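Local coordinates for putative endo-1,4-beta-xylanase (Bacteroides thetaiotaomicron VPI-5482, PDB 5MSX), which probably hydrolyses glycosidic bonds in plant pectin as an arabinofuranosidase of glycoside hydrolase family 43, at residues Gly254-His260 with Tyr276-Gly280; Gly218-Lys222 with Pro341-Cys347. All blocks are in the same frame, centred on the assembly; numbering follows the deposited sequence.

In the fold
Contact 1 falls wholly within the stretch of chain that contact 2 spans, so the two are nested. From the N terminus, residues 218-222 come first, in the loop between strands 210-217 and 224-230. Next come 254-260 and 276-280, which meet in contact 1 and close a loop of 15 residues that holds strand 261-264 and the start of strand 272-278. The chain then returns with 341-347, and contact 2 closes a span of 118 residues that contains all of contact 1. The two never cross, yet their centres lie about 10 Å apart and they touch: Phe279 packs on Glu221, and Phe256 on Cys347. Two neighbouring sheets of the glycosidase are thereby joined to the loop before strand 349-351.

Contact 1. Residues Gly254-His260 with Tyr276-Gly280; sequences GIFGPGH and YLEFG. With CA (calcium ion), chain S.
Glu278 reaches over to the backbone of Phe256, where OE1 accepts from Phe256 N at 2.9 Å in a nearly straight bond (177°) on the anti side of the carboxylate. The other backbone polar atom of Phe256 is matched as well, since Phe279 N donates to Phe256 O at 2.9 Å. A bend in the Glu278 chain (chi2 -92°) brings the carboxylate alongside the Phe256 side chain, ring and carboxylate planes 65° apart. Further along, Pro258 CB rests 3.6 Å from Tyr276 CD2, while Ile255 CG2 meets CE2 of the same Tyr276 ring at 4.1 Å. Leu277 O gathers a bent bond from Gly259 N (3.2 Å) and a CA-H...O contact from Pro258 CA (3.4 Å). In the second shell, Gly280 N donates to Glu278 OE2 from above the carboxylate plane, and Arg349 forms a salt bridge with OE1. With an alanine at Glu278, the amide of Phe256 is likely to lose its acceptor and Arg349 its counter-charge. At the segment's end, His260 NE2 binds calcium in its ring plane at 2.7 Å; five waters and an atom from elsewhere complete the shell. His260 lies near Asp36 and Asp154, both predicted to serve catalysis, consistent with the central metal site of the five-bladed GH43 beta-propeller.

Contact 2. Residues Gly218-Lys222 with Pro341-Cys347; sequences GGDEK and PMKDPTC
Glu221 gathers three successive backbone amides, those of Met342, Lys343 and Asp344, with one carboxylate. OE1 accepts from Lys343 N at 2.8 Å on its syn side. OE2 takes two donors: Met342 N, also syn, lies 2.8 Å from it in an almost straight bond (178°), whereas Asp344 N, at 3.2 Å from Glu221 OE2, comes from above the plane, 73° out of it. The chain's bend at chi2 (97°) turns the carboxylate toward these amides, which would probably help to stabilise its negative charge. Glu221 CB also lies close to Asp344 CB, at 3.5 Å. The Glu221 carbonyl is served through a water that donates both to Glu221 O and, at 2.6 Å, to Asp344 OD2; Tyr251 OH also bonds to that carboxylate oxygen. The other oxygen, Asp344 OD1, is gripped from a single face by Thr346 OG1 at 2.7 Å and by Thr346 N at 3.0 Å. Lys343 lays its extended chain across Asp220, its ammonium too distant for a salt bridge. Thr346 N on OD1 makes an Asx turn, laid over the type I beta turn that Cys347 N closes on Asp344 O, a compact loop end that Glu221 joins to the turn between propeller strands 210-217 and 224-230.

Contact 1. Residues Gly254-His260 with Tyr276-Gly280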
ATOM      1  N   GLY C 254      28.266  29.311 -23.609  1.00 20.14           N
ATOM      2  CA  GLY C 254      26.948  29.941 -23.829  1.00 19.76           C
ATOM      3  C   GLY C 254      25.797  29.150 -23.176  1.00 19.82           C
ATOM      4  O   GLY C 254      24.737  28.961 -23.800  1.00 17.54           O
ATOM      5  N   ILE C 255      26.013  28.686 -21.936  1.00 18.75           N
ATOM      6  CA  ILE C 255      25.001  27.912 -21.187  1.00 19.30           C
ATOM      7  C   ILE C 255      24.668  28.636 -19.896  1.00 18.87           C
ATOM      8  O   ILE C 255      25.489  28.681 -18.988  1.00 19.46           O
ATOM      9  CB  ILE C 255      25.464  26.463 -20.934  1.00 20.12           C
ATOM     10  CG1 ILE C 255      25.625  25.746 -22.291  1.00 20.78           C
ATOM     11  CG2 ILE C 255      24.464  25.697 -20.039  1.00 20.27           C
ATOM     12  CD1 ILE C 255      26.467  24.489 -22.230  1.00 22.57           C
ATOM     13  N   PHE C 256      23.470  29.220 -19.845  1.00 17.73           N
ATOM     14  CA  PHE C 256      23.060  30.139 -18.787  1.00 17.54           C
ATOM     15  C   PHE C 256      21.985  29.538 -17.872  1.00 17.18           C
ATOM     16  O   PHE C 256      20.961  29.032 -18.348  1.00 15.34           O
ATOM     17  CB  PHE C 256      22.514  31.428 -19.419  1.00 19.29           C
ATOM     18  CG  PHE C 256      23.553  32.225 -20.158  1.00 20.41           C
ATOM     19  CD1 PHE C 256      23.813  31.980 -21.503  1.00 20.80           C
ATOM     20  CD2 PHE C 256      24.284  33.210 -19.505  1.00 21.26           C
ATOM     21  CE1 PHE C 256      24.781  32.714 -22.188  1.00 21.76           C
ATOM     22  CE2 PHE C 256      25.261  33.941 -20.180  1.00 22.39           C
ATOM     23  CZ  PHE C 256      25.496  33.705 -21.526  1.00 22.30           C
ATOM     24  N   GLY C 257      22.224  29.612 -16.567  1.00 16.85           N
ATOM     25  CA  GLY C 257      21.201  29.325 -15.569  1.00 16.30           C
ATOM     26  C   GLY C 257      20.748  27.877 -15.620  1.00 15.76           C
ATOM     27  O   GLY C 257      19.573  27.622 -15.875  1.00 15.20           O
ATOM     28  N   PRO C 258      21.690  26.923 -15.418  1.00 16.35           N
ATOM     29  CA  PRO C 258      21.382  25.493 -15.387  1.00 16.03           C
ATOM     30  C   PRO C 258      20.650  25.070 -14.126  1.00 15.96           C
ATOM     31  O   PRO C 258      21.262  24.591 -13.151  1.00 16.91           O
ATOM     32  CB  PRO C 258      22.756  24.825 -15.494  1.00 16.09           C
ATOM     33  CG  PRO C 258      23.660  25.775 -14.867  1.00 16.01           C
ATOM     34  CD  PRO C 258      23.144  27.143 -15.285  1.00 15.89           C
ATOM     35  N   GLY C 259      19.329  25.222 -14.164  1.00 15.89           N
ATOM     36  CA  GLY C 259      18.486  24.968 -13.001  1.00 15.67           C
ATOM     37  C   GLY C 259      17.571  23.756 -13.033  1.00 15.04           C
ATOM     38  O   GLY C 259      17.851  22.746 -13.649  1.00 14.66           O
ATOM     39  N   HIS C 260      16.449  23.920 -12.347  1.00 15.15           N
ATOM     40  CA  HIS C 260      15.565  22.851 -11.943  1.00 14.68           C
ATOM     41  C   HIS C 260      15.466  21.736 -12.996  1.00 14.23           C
ATOM     42  O   HIS C 260      14.961  21.958 -14.125  1.00 13.06           O
ATOM     43  CB  HIS C 260      14.205  23.455 -11.652  1.00 15.36           C
ATOM     44  CG  HIS C 260      13.230  22.521 -11.020  1.00 15.61           C
ATOM     45  ND1 HIS C 260      12.074  22.980 -10.423  1.00 15.60           N
ATOM     46  CD2 HIS C 260      13.194  21.166 -10.926  1.00 15.66           C
ATOM     47  CE1 HIS C 260      11.368  21.951  -9.988  1.00 15.72           C
ATOM     48  NE2 HIS C 260      12.040  20.841 -10.262  1.00 15.88           N
ATOM     49  N   TYR C 276      18.754  19.359 -16.871  1.00 16.56           N
ATOM     50  CA  TYR C 276      18.554  20.716 -16.355  1.00 17.02           C
ATOM     51  C   TYR C 276      17.846  21.614 -17.373  1.00 15.87           C
ATOM     52  O   TYR C 276      17.965  21.441 -18.574  1.00 14.19           O
ATOM     53  CB  TYR C 276      19.883  21.337 -15.949  1.00 16.79           C
ATOM     54  CG  TYR C 276      20.886  21.410 -17.086  1.00 18.01           C
ATOM     55  CD1 TYR C 276      21.644  20.297 -17.440  1.00 18.05           C
ATOM     56  CD2 TYR C 276      21.075  22.585 -17.816  1.00 17.95           C
ATOM     57  CE1 TYR C 276      22.561  20.365 -18.486  1.00 18.57           C
ATOM     58  CE2 TYR C 276      21.978  22.642 -18.866  1.00 18.51           C
ATOM     59  CZ  TYR C 276      22.722  21.535 -19.193  1.00 18.18           C
ATOM     60  OH  TYR C 276      23.643  21.587 -20.234  1.00 19.49           O
ATOM     61  N   LEU C 277      17.114  22.583 -16.863  1.00 15.38           N
ATOM     62  CA  LEU C 277      16.589  23.633 -17.727  1.00 15.59           C
ATOM     63  C   LEU C 277      17.705  24.634 -17.996  1.00 16.20           C
ATOM     64  O   LEU C 277      18.682  24.703 -17.227  1.00 14.66           O
ATOM     65  CB  LEU C 277      15.353  24.297 -17.090  1.00 15.89           C
ATOM     66  CG  LEU C 277      15.589  25.208 -15.890  1.00 16.18           C
ATOM     67  CD1 LEU C 277      16.099  26.600 -16.281  1.00 16.59           C
ATOM     68  CD2 LEU C 277      14.290  25.340 -15.070  1.00 16.81           C
ATOM     69  N   GLU C 278      17.521  25.431 -19.066  1.00 16.25           N
ATOM     70  CA  GLU C 278      18.468  26.450 -19.471  1.00 16.21           C
ATOM     71  C   GLU C 278      17.662  27.720 -19.763  1.00 15.83           C
ATOM     72  O   GLU C 278      16.490  27.632 -20.152  1.00 15.87           O
ATOM     73  CB  GLU C 278      19.302  25.977 -20.677  1.00 17.40           C
ATOM     74  CG  GLU C 278      20.628  26.741 -20.905  1.00 17.85           C
ATOM     75  CD  GLU C 278      20.508  27.948 -21.863  1.00 18.46           C
ATOM     76  OE1 GLU C 278      21.525  28.706 -21.989  1.00 17.94           O
ATOM     77  OE2 GLU C 278      19.411  28.138 -22.502  1.00 18.01           O
ATOM     78  N   PHE C 279      18.255  28.875 -19.462  1.00 15.15           N
ATOM     79  CA  PHE C 279      17.591  30.206 -19.584  1.00 16.70           C
ATOM     80  C   PHE C 279      16.771  30.406 -20.881  1.00 16.04           C
ATOM     81  O   PHE C 279      15.684  30.984 -20.863  1.00 15.90           O
ATOM     82  CB  PHE C 279      18.633  31.337 -19.421  1.00 17.82           C
ATOM     83  CG  PHE C 279      18.047  32.724 -19.546  1.00 18.97           C
ATOM     84  CD1 PHE C 279      17.311  33.281 -18.500  1.00 18.78           C
ATOM     85  CD2 PHE C 279      18.225  33.466 -20.715  1.00 20.25           C
ATOM     86  CE1 PHE C 279      16.775  34.546 -18.612  1.00 20.91           C
ATOM     87  CE2 PHE C 279      17.681  34.739 -20.835  1.00 21.64           C
ATOM     88  CZ  PHE C 279      16.961  35.285 -19.782  1.00 21.23           C
ATOM     89  N   GLY C 280      17.296  29.906 -21.993  1.00 16.52           N
ATOM     90  CA  GLY C 280      16.587  29.880 -23.242  1.00 17.24           C
ATOM     91  C   GLY C 280      16.288  31.264 -23.782  1.00 18.43           C
ATOM     92  O   GLY C 280      17.187  32.123 -23.857  1.00 18.14           O
TER
HETATM   93 CA    CA S 501      11.425  18.325  -9.487  1.00 14.04          CA
HETATM   94  O   HOH W   1      12.286  17.107 -11.283  1.00 15.71           O
HETATM   95  O   HOH W   2      10.869  16.209  -8.456  1.00 11.42           O
HETATM   96  O   HOH W   3       9.045  18.666  -8.613  1.00 13.57           O
HETATM   97  O   HOH W   4       9.813  18.617 -11.364  1.00 13.13           O
HETATM   98  O   HOH W   5      13.740  18.181  -9.117  1.00 15.93           O

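Contact 2. Residues Gly218-Lys222 with Pro341-Cys347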
ATOM      1  N   GLY C 218      19.481  30.857  -6.617  1.00 20.30           N
ATOM      2  CA  GLY C 218      19.282  31.858  -7.673  1.00 18.94           C
ATOM      3  C   GLY C 218      18.070  31.562  -8.523  1.00 19.99           C
ATOM      4  O   GLY C 218      17.193  30.771  -8.163  1.00 20.19           O
ATOM      5  N   GLY C 219      18.033  32.216  -9.670  1.00 20.01           N
ATOM      6  CA  GLY C 219      16.953  32.077 -10.643  1.00 19.44           C
ATOM      7  C   GLY C 219      17.407  32.727 -11.957  1.00 19.19           C
ATOM      8  O   GLY C 219      18.423  33.424 -11.980  1.00 18.19           O
ATOM      9  N   ASP C 220      16.672  32.479 -13.033  1.00 19.63           N
ATOM     10  CA  ASP C 220      16.996  33.023 -14.379  1.00 21.32           C
ATOM     11  C   ASP C 220      18.418  32.611 -14.737  1.00 20.53           C
ATOM     12  O   ASP C 220      18.780  31.457 -14.473  1.00 18.49           O
ATOM     13  CB  ASP C 220      16.749  34.553 -14.437  1.00 23.43           C
ATOM     14  CG  ASP C 220      15.330  34.929 -14.006  1.00 25.53           C
ATOM     15  OD1 ASP C 220      14.369  34.327 -14.518  1.00 28.82           O
ATOM     16  OD2 ASP C 220      15.170  35.783 -13.116  1.00 26.96           O
ATOM     17  N   GLU C 221      19.240  33.527 -15.276  1.00 20.27           N
ATOM     18  CA  GLU C 221      20.610  33.201 -15.666  1.00 20.34           C
ATOM     19  C   GLU C 221      21.452  32.852 -14.464  1.00 20.10           C
ATOM     20  O   GLU C 221      22.457  32.170 -14.638  1.00 18.08           O
ATOM     21  CB  GLU C 221      21.334  34.358 -16.398  1.00 20.98           C
ATOM     22  CG  GLU C 221      20.633  34.883 -17.632  1.00 20.44           C
ATOM     23  CD  GLU C 221      19.789  36.120 -17.357  1.00 22.55           C
ATOM     24  OE1 GLU C 221      19.012  36.117 -16.356  1.00 24.38           O
ATOM     25  OE2 GLU C 221      19.878  37.105 -18.145  1.00 22.19           O
ATOM     26  N   LYS C 222      21.073  33.317 -13.262  1.00 19.96           N
ATOM     27  CA  LYS C 222      21.862  32.973 -12.047  1.00 21.79           C
ATOM     28  C   LYS C 222      21.516  31.638 -11.379  1.00 19.04           C
ATOM     29  O   LYS C 222      22.083  31.315 -10.364  1.00 19.29           O
ATOM     30  CB  LYS C 222      21.815  34.095 -11.007  1.00 25.28           C
ATOM     31  CG  LYS C 222      22.285  35.453 -11.509  1.00 30.89           C
ATOM     32  CD  LYS C 222      23.791  35.514 -11.719  1.00 36.85           C
ATOM     33  CE  LYS C 222      24.188  36.770 -12.496  1.00 41.14           C
ATOM     34  NZ  LYS C 222      25.673  36.924 -12.582  1.00 44.64           N
ATOM     35  N   PRO C 341      18.090  39.928 -21.775  1.00 25.07           N
ATOM     36  CA  PRO C 341      18.491  39.262 -20.531  1.00 26.02           C
ATOM     37  C   PRO C 341      17.552  39.594 -19.377  1.00 26.50           C
ATOM     38  O   PRO C 341      16.662  40.434 -19.536  1.00 24.40           O
ATOM     39  CB  PRO C 341      19.891  39.820 -20.245  1.00 25.80           C
ATOM     40  CG  PRO C 341      20.003  41.065 -21.053  1.00 25.52           C
ATOM     41  CD  PRO C 341      19.041  40.975 -22.196  1.00 25.89           C
ATOM     42  N   MET C 342      17.763  38.941 -18.235  1.00 27.51           N
ATOM     43  CA  MET C 342      16.935  39.156 -17.051  1.00 31.37           C
ATOM     44  C   MET C 342      17.793  39.596 -15.865  1.00 29.77           C
ATOM     45  O   MET C 342      17.629  40.696 -15.387  1.00 30.79           O
ATOM     46  CB  MET C 342      16.111  37.909 -16.746  1.00 36.13           C
ATOM     47  CG  MET C 342      14.890  38.187 -15.883  1.00 44.56           C
ATOM     48  SD  MET C 342      13.423  38.661 -16.825  1.00 50.22           S
ATOM     49  CE  MET C 342      12.926  37.053 -17.431  1.00 47.84           C
ATOM     50  N   LYS C 343      18.716  38.754 -15.421  1.00 29.28           N
ATOM     51  CA  LYS C 343      19.622  39.050 -14.322  1.00 30.13           C
ATOM     52  C   LYS C 343      21.103  39.146 -14.704  1.00 29.80           C
ATOM     53  O   LYS C 343      21.922  39.574 -13.886  1.00 31.57           O
ATOM     54  CB  LYS C 343      19.467  37.963 -13.265  1.00 32.85           C
ATOM     55  CG  LYS C 343      18.084  37.960 -12.628  1.00 35.11           C
ATOM     56  CD  LYS C 343      18.038  36.953 -11.492  1.00 41.86           C
ATOM     57  CE  LYS C 343      16.898  37.209 -10.516  1.00 43.51           C
ATOM     58  NZ  LYS C 343      16.853  36.125  -9.493  1.00 48.63           N
ATOM     59  N   ASP C 344      21.455  38.758 -15.934  1.00 27.16           N
ATOM     60  CA  ASP C 344      22.858  38.727 -16.379  1.00 26.25           C
ATOM     61  C   ASP C 344      22.955  39.604 -17.619  1.00 25.17           C
ATOM     62  O   ASP C 344      22.627  39.144 -18.725  1.00 25.04           O
ATOM     63  CB  ASP C 344      23.287  37.304 -16.722  1.00 26.26           C
ATOM     64  CG  ASP C 344      24.766  37.184 -17.027  1.00 27.97           C
ATOM     65  OD1 ASP C 344      25.469  38.212 -17.333  1.00 25.34           O
ATOM     66  OD2 ASP C 344      25.221  36.018 -16.941  1.00 28.28           O
ATOM     67  N   PRO C 345      23.435  40.851 -17.455  1.00 24.69           N
ATOM     68  CA  PRO C 345      23.478  41.719 -18.642  1.00 24.57           C
ATOM     69  C   PRO C 345      24.392  41.233 -19.778  1.00 23.19           C
ATOM     70  O   PRO C 345      24.292  41.769 -20.883  1.00 23.00           O
ATOM     71  CB  PRO C 345      23.905  43.100 -18.088  1.00 24.73           C
ATOM     72  CG  PRO C 345      24.081  42.947 -16.611  1.00 25.56           C
ATOM     73  CD  PRO C 345      24.044  41.489 -16.265  1.00 25.24           C
ATOM     74  N   THR C 346      25.261  40.247 -19.519  1.00 23.50           N
ATOM     75  CA  THR C 346      26.093  39.636 -20.565  1.00 23.97           C
ATOM     76  C   THR C 346      25.418  38.513 -21.366  1.00 23.50           C
ATOM     77  O   THR C 346      26.017  38.010 -22.308  1.00 21.69           O
ATOM     78  CB  THR C 346      27.442  39.083 -20.017  1.00 25.65           C
ATOM     79  OG1 THR C 346      27.234  37.863 -19.285  1.00 26.15           O
ATOM     80  CG2 THR C 346      28.122  40.106 -19.130  1.00 25.68           C
ATOM     81  N   CYS C 347      24.213  38.090 -20.978  1.00 23.85           N
ATOM     82  CA  CYS C 347      23.509  37.032 -21.698  1.00 23.22           C
ATOM     83  C   CYS C 347      22.722  37.604 -22.884  1.00 22.85           C
ATOM     84  O   CYS C 347      21.538  37.920 -22.766  1.00 22.15           O
ATOM     85  CB  CYS C 347      22.584  36.228 -20.782  1.00 24.12           C
ATOM     86  SG  CYS C 347      21.674  34.954 -21.701  1.00 25.88           S
TER
HETATM   87  O   HOH W   6      24.673  34.005 -15.396  1.00 28.78           O